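PDB 4JP0: insecticidal crystal protein Cry35Ab1 from Bacillus thuringiensis, which forms one half of a binary insecticidal toxin active on western corn rootworm, needing its partner Cry34Ab1 for full toxicity, with the larval midgut epithelium its probable target. Local coordinates for residues S61-N66 against Q196-P201; G97-I102 against Q134-S139; G311-T316 against D339-T344. All blocks are in the same frame, centred on the assembly; numbering follows the deposited sequence.

Contact 1. Residues S61-N66 against Q196-P201; sequences SYAANN and QIKTTP
Y62 and A63, at the start of the loop that follows strand 56-61, pack against I197 and K198 in the last turn of helix 193-199. The contact is a small example of a domain interface with no direct hydrogen bond, in which side chains meet each other and backbone atoms. Its tight part centres on I197. The methyl CG2 of I197 lies 3.6 Å from the backbone N of A63 and 3.9 Å from A63 CB, and Y62 CE1 is 4.0 Å from I197 CG2. In Y62, chi1 sets CG anti to the backbone N (-177°), and from there the CD1 and CE1 side of the ring meets the same isoleucine.

The K198 side is the solvent-facing one. The lysine, an exposed residue, crosses the tyrosine at about a right angle, with K198 CG 3.7 Å from Y62 OH and K198 CD 3.7 Å from A63 CB, and its end then leads away from the loop. Here a water, in the plane of the Y62 ring, is 3.0 Å from Y62 OH and donates to I197 O at 2.8 Å, with a weaker bond to K198 O.

The contact links the lectin-like domain to the region matching the insecticidal crystal toxin P42 family: Y62 also touches K46 of strand 43-52, A63 reaches N194 of the same helix, and I197 touches C67.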
ATOM      1  N   SER A  61      -0.270  21.297  -6.223  1.00 12.50           N
ATOM      2  CA  SER A  61       0.413  22.581  -6.036  1.00 12.79           C
ATOM      3  C   SER A  61       1.673  22.292  -5.192  1.00 13.87           C
ATOM      4  O   SER A  61       1.599  21.810  -4.041  1.00 13.63           O
ATOM      5  CB  SER A  61      -0.512  23.557  -5.322  1.00 13.35           C
ATOM      6  OG  SER A  61       0.049  24.851  -5.364  1.00 12.55           O
ATOM      7  N   TYR A  62       2.832  22.619  -5.738  1.00 12.30           N
ATOM      8  CA  TYR A  62       4.063  22.184  -5.081  1.00 13.00           C
ATOM      9  C   TYR A  62       4.460  23.080  -3.932  1.00 13.91           C
ATOM     10  O   TYR A  62       4.972  24.162  -4.145  1.00 13.78           O
ATOM     11  CB  TYR A  62       5.203  22.051  -6.101  1.00 12.71           C
ATOM     12  CG  TYR A  62       6.501  21.539  -5.501  1.00 12.87           C
ATOM     13  CD1 TYR A  62       6.640  20.209  -5.146  1.00 13.36           C
ATOM     14  CD2 TYR A  62       7.569  22.397  -5.272  1.00 14.50           C
ATOM     15  CE1 TYR A  62       7.834  19.735  -4.598  1.00 13.08           C
ATOM     16  CE2 TYR A  62       8.744  21.946  -4.739  1.00 13.60           C
ATOM     17  CZ  TYR A  62       8.877  20.627  -4.380  1.00 14.52           C
ATOM     18  OH  TYR A  62      10.073  20.162  -3.877  1.00 16.37           O
ATOM     19  N   ALA A  63       4.180  22.634  -2.705  1.00 14.08           N
ATOM     20  CA  ALA A  63       4.532  23.377  -1.496  1.00 14.63           C
ATOM     21  C   ALA A  63       3.905  24.768  -1.512  1.00 16.27           C
ATOM     22  O   ALA A  63       4.504  25.759  -1.037  1.00 14.96           O
ATOM     23  CB  ALA A  63       6.031  23.502  -1.354  1.00 16.12           C
ATOM     24  N   ALA A  64       2.716  24.841  -2.104  1.00 14.50           N
ATOM     25  CA  ALA A  64       1.912  26.046  -2.032  1.00 14.37           C
ATOM     26  C   ALA A  64       0.460  25.615  -1.841  1.00 14.11           C
ATOM     27  O   ALA A  64       0.114  24.480  -2.173  1.00 12.65           O
ATOM     28  CB  ALA A  64       2.045  26.850  -3.281  1.00 13.44           C
ATOM     29  N   ASN A  65      -0.375  26.514  -1.339  1.00 14.06           N
ATOM     30  CA  ASN A  65      -1.799  26.202  -1.093  1.00 15.03           C
ATOM     31  C   ASN A  65      -1.992  24.903  -0.333  1.00 15.26           C
ATOM     32  O   ASN A  65      -2.928  24.169  -0.598  1.00 13.34           O
ATOM     33  CB  ASN A  65      -2.574  26.134  -2.432  1.00 14.85           C
ATOM     34  CG  ASN A  65      -2.185  27.249  -3.390  1.00 16.13           C
ATOM     35  OD1 ASN A  65      -1.475  27.020  -4.377  1.00 14.10           O
ATOM     36  ND2 ASN A  65      -2.674  28.459  -3.115  1.00 13.15           N
ATOM     37  N   ASN A  66      -1.117  24.639   0.636  1.00 15.61           N
ATOM     38  CA  ASN A  66      -1.216  23.417   1.442  1.00 16.72           C
ATOM     39  C   ASN A  66      -1.193  22.133   0.609  1.00 15.97           C
ATOM     40  O   ASN A  66      -1.761  21.087   1.012  1.00 15.33           O
ATOM     41  CB  ASN A  66      -2.456  23.479   2.384  1.00 17.93           C
ATOM     42  CG  ASN A  66      -2.302  22.615   3.618  1.00 20.99           C
ATOM     43  OD1 ASN A  66      -1.208  22.488   4.181  1.00 21.87           O
ATOM     44  ND2 ASN A  66      -3.396  21.987   4.032  1.00 22.06           N
ATOM     45  N   GLN A 196       6.447  18.329   3.819  1.00 18.42           N
ATOM     46  CA  GLN A 196       6.260  16.969   3.359  1.00 18.03           C
ATOM     47  C   GLN A 196       6.593  16.764   1.865  1.00 17.67           C
ATOM     48  O   GLN A 196       7.390  15.893   1.483  1.00 16.14           O
ATOM     49  CB  GLN A 196       4.804  16.550   3.628  1.00 17.49           C
ATOM     50  CG  GLN A 196       4.550  15.083   3.346  1.00 19.41           C
ATOM     51  CD  GLN A 196       3.093  14.713   3.417  1.00 20.21           C
ATOM     52  OE1 GLN A 196       2.265  15.370   2.788  1.00 18.46           O
ATOM     53  NE2 GLN A 196       2.765  13.653   4.178  1.00 18.64           N
ATOM     54  N   ILE A 197       5.965  17.550   1.010  1.00 15.54           N
ATOM     55  CA  ILE A 197       6.208  17.372  -0.404  1.00 15.80           C
ATOM     56  C   ILE A 197       7.656  17.747  -0.819  1.00 16.54           C
ATOM     57  O   ILE A 197       8.154  17.247  -1.811  1.00 15.77           O
ATOM     58  CB  ILE A 197       5.154  18.125  -1.254  1.00 14.73           C
ATOM     59  CG1 ILE A 197       5.077  17.486  -2.651  1.00 13.18           C
ATOM     60  CG2 ILE A 197       5.503  19.622  -1.341  1.00 14.17           C
ATOM     61  CD1 ILE A 197       3.799  17.825  -3.400  1.00 14.05           C
ATOM     62  N   LYS A 198       8.298  18.654  -0.082  1.00 17.03           N
ATOM     63  CA  LYS A 198       9.650  19.070  -0.411  1.00 20.19           C
ATOM     64  C   LYS A 198      10.707  18.074   0.016  1.00 20.71           C
ATOM     65  O   LYS A 198      11.771  17.995  -0.617  1.00 23.08           O
ATOM     66  CB  LYS A 198       9.953  20.445   0.226  1.00 19.57           C
ATOM     67  CG  LYS A 198       9.338  21.539  -0.573  1.00 21.77           C
ATOM     68  CD  LYS A 198       9.348  22.885   0.146  1.00 29.06           C
ATOM     69  CE  LYS A 198      10.698  23.501   0.207  1.00 32.65           C
ATOM     70  NZ  LYS A 198      10.765  24.440   1.381  1.00 34.79           N
ATOM     71  N   THR A 199      10.405  17.295   1.044  1.00 19.58           N
ATOM     72  CA  THR A 199      11.387  16.395   1.604  1.00 21.17           C
ATOM     73  C   THR A 199      11.051  14.932   1.426  1.00 19.94           C
ATOM     74  O   THR A 199      11.960  14.123   1.363  1.00 20.02           O
ATOM     75  CB  THR A 199      11.642  16.664   3.108  1.00 21.10           C
ATOM     76  OG1 THR A 199      10.432  16.476   3.854  1.00 21.22           O
ATOM     77  CG2 THR A 199      12.036  18.128   3.329  1.00 23.02           C
ATOM     78  N   THR A 200       9.783  14.573   1.341  1.00 18.23           N
ATOM     79  CA  THR A 200       9.425  13.186   1.223  1.00 17.33           C
ATOM     80  C   THR A 200       8.204  13.011   0.310  1.00 15.92           C
ATOM     81  O   THR A 200       7.229  12.540   0.728  1.00 15.46           O
ATOM     82  CB  THR A 200       9.231  12.498   2.625  1.00 18.32           C
ATOM     83  OG1 THR A 200       8.764  11.189   2.448  1.00 16.61           O
ATOM     84  CG2 THR A 200       8.253  13.248   3.469  1.00 18.26           C
ATOM     85  N   PRO A 201       8.307  13.459  -0.934  1.00 15.34           N
ATOM     86  CA  PRO A 201       7.116  13.448  -1.805  1.00 14.84           C
ATOM     87  C   PRO A 201       6.594  12.040  -2.034  1.00 14.48           C
ATOM     88  O   PRO A 201       5.422  11.879  -2.312  1.00 12.64           O
ATOM     89  CB  PRO A 201       7.619  14.062  -3.124  1.00 15.38           C
ATOM     90  CG  PRO A 201       9.154  13.879  -3.052  1.00 14.04           C
ATOM     91  CD  PRO A 201       9.478  14.079  -1.601  1.00 16.57           C
TER
HETATM   92  O   HOH W   1      10.354  17.227  -3.526  1.00 27.37           O

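Contact 2. Residues G97-I102 against Q134-S139; sequences GSSYVI and QWNLTS
Each of the rings of Y100 and W135 has the other residue's carbonyl oxygen at its edge: Y100 O lies in the plane of the W135 indole, 3.6 Å from W135 CD1, and W135 O sits near the plane of the Y100 ring. Obliquely to the indole comes I102 CD1, 3.8 Å from both W135 CB and W135 CG, the two side chains crossing at about a right angle. In this ricin B-type lectin domain, a beta-trefoil, the contact illustrates how two strands whose directions differ by 110° can share a single antiparallel bridge. Y100 and W135 form the hydrogen-bonded pair, Y100 N to W135 O and W135 N to Y100 O both at 2.8 Å. The N-H...O angles, 131° and 137°, are well short of straight.

Beyond the bridge, side chains carry the contact. L137 CD1 approaches Y100 CD1 at 4.2 Å, oblique to the phenol ring. W135 NE1 is bound by L110 O, which ties the indole to strand 109-112. On the other flank V101 CG2 meets Q134 OE1, an oxygen that accepts a hydrogen bond from N96, while Q134 NE2 is held by N130 O. N136 CB points away from 97-102, but the end of its side chain comes back, and N136 OD1 lies 2.9 Å from S99 OG.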
ATOM      1  N   GLY A  97       2.133  16.009 -30.694  1.00 30.69           N
ATOM      2  CA  GLY A  97       3.241  16.650 -31.352  1.00 32.03           C
ATOM      3  C   GLY A  97       4.233  17.093 -30.294  1.00 31.58           C
ATOM      4  O   GLY A  97       4.644  16.323 -29.428  1.00 31.99           O
ATOM      5  N   SER A  98       4.593  18.364 -30.335  1.00 31.77           N
ATOM      6  CA  SER A  98       5.609  18.867 -29.428  1.00 31.15           C
ATOM      7  C   SER A  98       5.040  19.389 -28.103  1.00 29.68           C
ATOM      8  O   SER A  98       5.773  19.881 -27.246  1.00 29.64           O
ATOM      9  CB  SER A  98       6.411  19.967 -30.140  1.00 32.58           C
ATOM     10  OG  SER A  98       5.526  20.824 -30.867  1.00 34.42           O
ATOM     11  N   SER A  99       3.746  19.289 -27.902  1.00 28.04           N
ATOM     12  CA  SER A  99       3.147  19.764 -26.663  1.00 24.66           C
ATOM     13  C   SER A  99       2.268  18.678 -26.041  1.00 23.66           C
ATOM     14  O   SER A  99       2.418  17.538 -26.321  1.00 24.62           O
ATOM     15  CB  SER A  99       2.361  21.020 -26.939  1.00 24.97           C
ATOM     16  OG  SER A  99       3.178  22.053 -27.383  1.00 24.15           O
ATOM     17  N   TYR A 100       1.350  19.069 -25.213  1.00 20.31           N
ATOM     18  CA  TYR A 100       0.458  18.111 -24.577  1.00 19.69           C
ATOM     19  C   TYR A 100      -0.949  18.634 -24.455  1.00 18.39           C
ATOM     20  O   TYR A 100      -1.162  19.821 -24.291  1.00 16.92           O
ATOM     21  CB  TYR A 100       0.902  17.841 -23.136  1.00 19.66           C
ATOM     22  CG  TYR A 100       2.223  17.138 -22.966  1.00 20.61           C
ATOM     23  CD1 TYR A 100       3.387  17.852 -22.703  1.00 22.69           C
ATOM     24  CD2 TYR A 100       2.308  15.760 -23.035  1.00 21.13           C
ATOM     25  CE1 TYR A 100       4.597  17.214 -22.515  1.00 25.87           C
ATOM     26  CE2 TYR A 100       3.526  15.113 -22.840  1.00 26.47           C
ATOM     27  CZ  TYR A 100       4.665  15.842 -22.587  1.00 27.67           C
ATOM     28  OH  TYR A 100       5.879  15.186 -22.412  1.00 29.36           O
ATOM     29  N   VAL A 101      -1.907  17.719 -24.502  1.00 17.37           N
ATOM     30  CA  VAL A 101      -3.297  18.044 -24.214  1.00 17.71           C
ATOM     31  C   VAL A 101      -3.534  17.544 -22.802  1.00 17.65           C
ATOM     32  O   VAL A 101      -3.109  16.406 -22.457  1.00 17.58           O
ATOM     33  CB  VAL A 101      -4.257  17.314 -25.187  1.00 18.05           C
ATOM     34  CG1 VAL A 101      -5.746  17.446 -24.731  1.00 17.24           C
ATOM     35  CG2 VAL A 101      -4.052  17.854 -26.614  1.00 20.95           C
ATOM     36  N   ILE A 102      -4.150  18.382 -21.964  1.00 15.00           N
ATOM     37  CA  ILE A 102      -4.395  18.005 -20.576  1.00 14.82           C
ATOM     38  C   ILE A 102      -5.882  17.806 -20.452  1.00 15.07           C
ATOM     39  O   ILE A 102      -6.667  18.727 -20.626  1.00 14.13           O
ATOM     40  CB  ILE A 102      -3.837  19.069 -19.581  1.00 14.94           C
ATOM     41  CG1 ILE A 102      -2.313  19.135 -19.719  1.00 14.78           C
ATOM     42  CG2 ILE A 102      -4.205  18.682 -18.157  1.00 15.12           C
ATOM     43  CD1 ILE A 102      -1.622  20.367 -19.050  1.00 13.89           C
ATOM     44  N   GLN A 134      -3.121  23.436 -26.243  1.00 14.60           N
ATOM     45  CA  GLN A 134      -1.839  22.742 -26.186  1.00 14.93           C
ATOM     46  C   GLN A 134      -0.962  23.363 -25.072  1.00 14.06           C
ATOM     47  O   GLN A 134      -0.910  24.583 -24.924  1.00 12.60           O
ATOM     48  CB  GLN A 134      -1.085  22.809 -27.511  1.00 15.85           C
ATOM     49  CG  GLN A 134      -1.920  22.573 -28.789  1.00 21.39           C
ATOM     50  CD  GLN A 134      -2.620  21.245 -28.769  1.00 25.50           C
ATOM     51  OE1 GLN A 134      -1.986  20.223 -28.517  1.00 23.84           O
ATOM     52  NE2 GLN A 134      -3.934  21.244 -29.059  1.00 27.34           N
ATOM     53  N   TRP A 135      -0.231  22.513 -24.357  1.00 12.91           N
ATOM     54  CA  TRP A 135       0.492  22.906 -23.150  1.00 13.22           C
ATOM     55  C   TRP A 135       1.885  22.303 -23.116  1.00 14.26           C
ATOM     56  O   TRP A 135       2.101  21.177 -23.572  1.00 13.97           O
ATOM     57  CB  TRP A 135      -0.291  22.419 -21.904  1.00 12.70           C
ATOM     58  CG  TRP A 135      -1.687  22.977 -21.874  1.00 12.72           C
ATOM     59  CD1 TRP A 135      -2.773  22.475 -22.484  1.00 15.31           C
ATOM     60  CD2 TRP A 135      -2.077  24.243 -21.335  1.00 12.91           C
ATOM     61  NE1 TRP A 135      -3.853  23.313 -22.327  1.00 11.45           N
ATOM     62  CE2 TRP A 135      -3.454  24.414 -21.619  1.00 13.24           C
ATOM     63  CE3 TRP A 135      -1.420  25.213 -20.570  1.00 11.29           C
ATOM     64  CZ2 TRP A 135      -4.182  25.530 -21.196  1.00 13.88           C
ATOM     65  CZ3 TRP A 135      -2.142  26.327 -20.128  1.00 11.13           C
ATOM     66  CH2 TRP A 135      -3.520  26.479 -20.449  1.00 12.77           C
ATOM     67  N   ASN A 136       2.814  23.059 -22.527  1.00 14.79           N
ATOM     68  CA  ASN A 136       4.179  22.629 -22.384  1.00 15.15           C
ATOM     69  C   ASN A 136       4.496  22.423 -20.932  1.00 16.45           C
ATOM     70  O   ASN A 136       4.050  23.197 -20.106  1.00 12.77           O
ATOM     71  CB  ASN A 136       5.091  23.711 -22.936  1.00 15.39           C
ATOM     72  CG  ASN A 136       4.907  23.888 -24.442  1.00 18.49           C
ATOM     73  OD1 ASN A 136       4.873  22.901 -25.200  1.00 19.46           O
ATOM     74  ND2 ASN A 136       4.744  25.123 -24.871  1.00 19.54           N
ATOM     75  N   LEU A 137       5.295  21.383 -20.649  1.00 17.22           N
ATOM     76  CA  LEU A 137       5.737  21.096 -19.288  1.00 19.22           C
ATOM     77  C   LEU A 137       7.224  21.322 -19.202  1.00 19.98           C
ATOM     78  O   LEU A 137       8.012  20.717 -19.985  1.00 23.01           O
ATOM     79  CB  LEU A 137       5.347  19.674 -18.859  1.00 20.68           C
ATOM     80  CG  LEU A 137       3.965  19.597 -18.163  1.00 22.00           C
ATOM     81  CD1 LEU A 137       2.826  19.868 -19.099  1.00 25.06           C
ATOM     82  CD2 LEU A 137       3.777  18.217 -17.498  1.00 26.96           C
ATOM     83  N   THR A 138       7.629  22.194 -18.288  1.00 17.30           N
ATOM     84  CA  THR A 138       9.031  22.512 -18.128  1.00 18.88           C
ATOM     85  C   THR A 138       9.496  22.015 -16.768  1.00 17.88           C
ATOM     86  O   THR A 138       8.936  22.411 -15.764  1.00 17.56           O
ATOM     87  CB  THR A 138       9.178  24.043 -18.175  1.00 19.48           C
ATOM     88  OG1 THR A 138       8.678  24.533 -19.434  1.00 20.61           O
ATOM     89  CG2 THR A 138      10.660  24.463 -18.123  1.00 23.60           C
ATOM     90  N   SER A 139      10.496  21.148 -16.735  1.00 17.65           N
ATOM     91  CA  SER A 139      11.041  20.654 -15.456  1.00 17.75           C
ATOM     92  C   SER A 139      11.968  21.659 -14.780  1.00 17.41           C
ATOM     93  O   SER A 139      12.954  22.089 -15.385  1.00 17.76           O
ATOM     94  CB  SER A 139      11.811  19.362 -15.677  1.00 19.18           C
ATOM     95  OG  SER A 139      12.292  18.900 -14.403  1.00 21.78           O
TER

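Contact 3. Residues G311-T316 against D339-T344; sequences GFLTIT and DTYNVT
T340 OG1 has two hydrogen-bond partners, T314 N and D337 O: T314 N donates to T340 OG1 over 2.9 Å in a nearly straight bond (N-H...O 168°). The hydroxyl stands between the backbone N and the carbonyl carbon of its own residue (chi1 63°). This is a worked example of a side-chain oxygen accepting a strand amide, next to a backbone pair made by F312 and N342. The two threonines cross at about a right angle, T340 CB lying 3.6 Å from T314 OG1.

Past T340 the backbones pair in the regular antiparallel way. F312 and N342 form a hydrogen-bonded pair, with F312 N to N342 O at 2.8 Å and N342 N to F312 O at 2.9 Å, and G311 and V343 make the adjoining non-hydrogen-bonded pair. The N342 side chain turns back on its own segment, ND2 of N342 donating to T340 O at 2.8 Å from above the carbonyl plane.

Y341 has CG anti to its backbone N (chi1 -175°), and its ring meets G311 obliquely, with Y341 CE1 3.8 Å from G311 CA. L313 CD2 lies at the edge of this ring, 3.8 Å from Y341 CB, while beside F312 the methyl CG2 of T344 approaches the phenylalanine edge.

The contact belongs to the long hairpin of strands 307-323 and 327-346. Strand 202-221 pairs with the other side of 307-323, Y341 stacks on Y231 and bonds through OH to Y229 of strand 225-234, and F312 packs on P159 and I167.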
ATOM      1  N   GLY A 311       1.557 -24.444  17.103  1.00 22.69           N
ATOM      2  CA  GLY A 311       1.131 -23.973  15.810  1.00 22.34           C
ATOM      3  C   GLY A 311       1.753 -22.648  15.418  1.00 22.53           C
ATOM      4  O   GLY A 311       2.155 -21.855  16.280  1.00 22.50           O
ATOM      5  N   PHE A 312       1.860 -22.436  14.112  1.00 21.28           N
ATOM      6  CA  PHE A 312       2.355 -21.169  13.589  1.00 21.67           C
ATOM      7  C   PHE A 312       1.382 -20.532  12.621  1.00 21.57           C
ATOM      8  O   PHE A 312       0.601 -21.221  11.964  1.00 21.74           O
ATOM      9  CB  PHE A 312       3.680 -21.387  12.884  1.00 20.26           C
ATOM     10  CG  PHE A 312       4.777 -21.855  13.805  1.00 21.84           C
ATOM     11  CD1 PHE A 312       5.034 -23.208  13.977  1.00 20.29           C
ATOM     12  CD2 PHE A 312       5.544 -20.941  14.498  1.00 20.72           C
ATOM     13  CE1 PHE A 312       6.019 -23.643  14.825  1.00 21.74           C
ATOM     14  CE2 PHE A 312       6.551 -21.368  15.333  1.00 21.27           C
ATOM     15  CZ  PHE A 312       6.792 -22.724  15.494  1.00 21.21           C
ATOM     16  N   LEU A 313       1.464 -19.210  12.545  1.00 21.12           N
ATOM     17  CA  LEU A 313       0.691 -18.386  11.613  1.00 21.27           C
ATOM     18  C   LEU A 313       1.644 -17.523  10.819  1.00 21.04           C
ATOM     19  O   LEU A 313       2.694 -17.120  11.331  1.00 20.30           O
ATOM     20  CB  LEU A 313      -0.229 -17.458  12.399  1.00 20.92           C
ATOM     21  CG  LEU A 313      -1.370 -18.188  13.111  1.00 22.77           C
ATOM     22  CD1 LEU A 313      -1.940 -17.336  14.214  1.00 22.09           C
ATOM     23  CD2 LEU A 313      -2.439 -18.521  12.041  1.00 22.33           C
ATOM     24  N   THR A 314       1.258 -17.216   9.576  1.00 20.61           N
ATOM     25  CA  THR A 314       2.007 -16.274   8.769  1.00 20.74           C
ATOM     26  C   THR A 314       1.543 -14.918   9.209  1.00 20.78           C
ATOM     27  O   THR A 314       0.336 -14.645   9.213  1.00 20.21           O
ATOM     28  CB  THR A 314       1.713 -16.448   7.275  1.00 20.92           C
ATOM     29  OG1 THR A 314       2.320 -17.655   6.825  1.00 21.70           O
ATOM     30  CG2 THR A 314       2.430 -15.353   6.450  1.00 19.63           C
ATOM     31  N   ILE A 315       2.498 -14.096   9.626  1.00 19.73           N
ATOM     32  CA  ILE A 315       2.228 -12.726  10.003  1.00 20.16           C
ATOM     33  C   ILE A 315       2.495 -11.841   8.810  1.00 19.80           C
ATOM     34  O   ILE A 315       3.448 -12.074   8.078  1.00 19.11           O
ATOM     35  CB  ILE A 315       3.148 -12.274  11.140  1.00 20.41           C
ATOM     36  CG1 ILE A 315       3.072 -13.223  12.343  1.00 21.20           C
ATOM     37  CG2 ILE A 315       2.733 -10.844  11.584  1.00 21.62           C
ATOM     38  CD1 ILE A 315       1.678 -13.242  13.022  1.00 24.32           C
ATOM     39  N   THR A 316       1.645 -10.833   8.600  1.00 19.97           N
ATOM     40  CA  THR A 316       1.933  -9.824   7.567  1.00 20.51           C
ATOM     41  C   THR A 316       2.094  -8.487   8.260  1.00 21.15           C
ATOM     42  O   THR A 316       1.223  -8.069   9.040  1.00 22.13           O
ATOM     43  CB  THR A 316       0.799  -9.761   6.560  1.00 20.66           C
ATOM     44  OG1 THR A 316       0.753 -10.998   5.855  1.00 22.95           O
ATOM     45  CG2 THR A 316       1.087  -8.724   5.445  1.00 20.91           C
ATOM     46  N   ASP A 339      -5.919 -18.844   7.740  1.00 29.39           N
ATOM     47  CA  ASP A 339      -5.811 -19.841   6.679  1.00 29.69           C
ATOM     48  C   ASP A 339      -4.366 -20.333   6.517  1.00 28.46           C
ATOM     49  O   ASP A 339      -4.084 -21.282   5.768  1.00 28.03           O
ATOM     50  CB  ASP A 339      -6.369 -19.302   5.357  1.00 30.79           C
ATOM     51  CG  ASP A 339      -7.886 -19.420   5.289  1.00 34.05           C
ATOM     52  OD1 ASP A 339      -8.456 -20.267   6.021  1.00 36.08           O
ATOM     53  OD2 ASP A 339      -8.596 -18.727   4.544  1.00 39.26           O
ATOM     54  N   THR A 340      -3.443 -19.703   7.229  1.00 26.59           N
ATOM     55  CA  THR A 340      -2.056 -20.152   7.130  1.00 26.02           C
ATOM     56  C   THR A 340      -1.630 -20.974   8.325  1.00 26.06           C
ATOM     57  O   THR A 340      -0.458 -21.325   8.450  1.00 25.69           O
ATOM     58  CB  THR A 340      -1.076 -18.979   7.009  1.00 25.49           C
ATOM     59  OG1 THR A 340      -1.132 -18.173   8.196  1.00 25.73           O
ATOM     60  CG2 THR A 340      -1.485 -18.055   5.870  1.00 25.32           C
ATOM     61  N   TYR A 341      -2.571 -21.288   9.201  1.00 25.65           N
ATOM     62  CA  TYR A 341      -2.243 -21.976  10.443  1.00 25.00           C
ATOM     63  C   TYR A 341      -1.664 -23.349  10.148  1.00 25.40           C
ATOM     64  O   TYR A 341      -2.248 -24.139   9.386  1.00 24.19           O
ATOM     65  CB  TYR A 341      -3.510 -22.078  11.324  1.00 24.96           C
ATOM     66  CG  TYR A 341      -3.278 -22.663  12.693  1.00 25.13           C
ATOM     67  CD1 TYR A 341      -2.481 -22.007  13.630  1.00 24.82           C
ATOM     68  CD2 TYR A 341      -3.872 -23.853  13.058  1.00 24.01           C
ATOM     69  CE1 TYR A 341      -2.274 -22.539  14.902  1.00 23.02           C
ATOM     70  CE2 TYR A 341      -3.669 -24.396  14.337  1.00 23.70           C
ATOM     71  CZ  TYR A 341      -2.874 -23.743  15.241  1.00 23.13           C
ATOM     72  OH  TYR A 341      -2.679 -24.305  16.488  1.00 23.03           O
ATOM     73  N   ASN A 342      -0.521 -23.651  10.754  1.00 24.18           N
ATOM     74  CA  ASN A 342       0.044 -24.979  10.595  1.00 25.03           C
ATOM     75  C   ASN A 342       0.494 -25.452  11.929  1.00 24.50           C
ATOM     76  O   ASN A 342       1.027 -24.662  12.699  1.00 23.57           O
ATOM     77  CB  ASN A 342       1.265 -24.933   9.685  1.00 25.27           C
ATOM     78  CG  ASN A 342       0.891 -24.950   8.243  1.00 28.12           C
ATOM     79  OD1 ASN A 342       0.771 -26.037   7.643  1.00 27.52           O
ATOM     80  ND2 ASN A 342       0.683 -23.755   7.656  1.00 28.01           N
ATOM     81  N   VAL A 343       0.289 -26.729  12.230  1.00 23.84           N
ATOM     82  CA  VAL A 343       0.808 -27.240  13.495  1.00 25.03           C
ATOM     83  C   VAL A 343       1.994 -28.183  13.279  1.00 25.28           C
ATOM     84  O   VAL A 343       2.156 -28.799  12.200  1.00 25.83           O
ATOM     85  CB  VAL A 343      -0.276 -27.984  14.299  1.00 25.59           C
ATOM     86  CG1 VAL A 343      -1.329 -27.009  14.783  1.00 25.77           C
ATOM     87  CG2 VAL A 343      -0.914 -29.077  13.437  1.00 27.23           C
ATOM     88  N   THR A 344       2.837 -28.313  14.292  1.00 24.65           N
ATOM     89  CA  THR A 344       3.923 -29.267  14.176  1.00 24.07           C
ATOM     90  C   THR A 344       4.084 -29.914  15.527  1.00 24.80           C
ATOM     91  O   THR A 344       3.712 -29.356  16.555  1.00 24.06           O
ATOM     92  CB  THR A 344       5.221 -28.616  13.602  1.00 24.49           C
ATOM     93  OG1 THR A 344       6.213 -29.624  13.356  1.00 22.96           O
ATOM     94  CG2 THR A 344       5.890 -27.663  14.613  1.00 23.04           C
TER

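The three contacts sample different parts of one elongated monomer. Contact 2 lies wholly within the lectin-like domain and contact 3 within the region matching the insecticidal crystal toxin P42 family, with centres about 53 Å apart on opposite sides of the chain's centre; contact 1 joins the two regions. Both segments of contact 2 lie between 61-66 and 196-201 in sequence; the centres of contacts 1 and 2 are about 23 Å apart and their nearest atoms about 10 Å. Contact 3 follows later in the chain, its centre about 42 Å from that of contact 1. None of the three touches another.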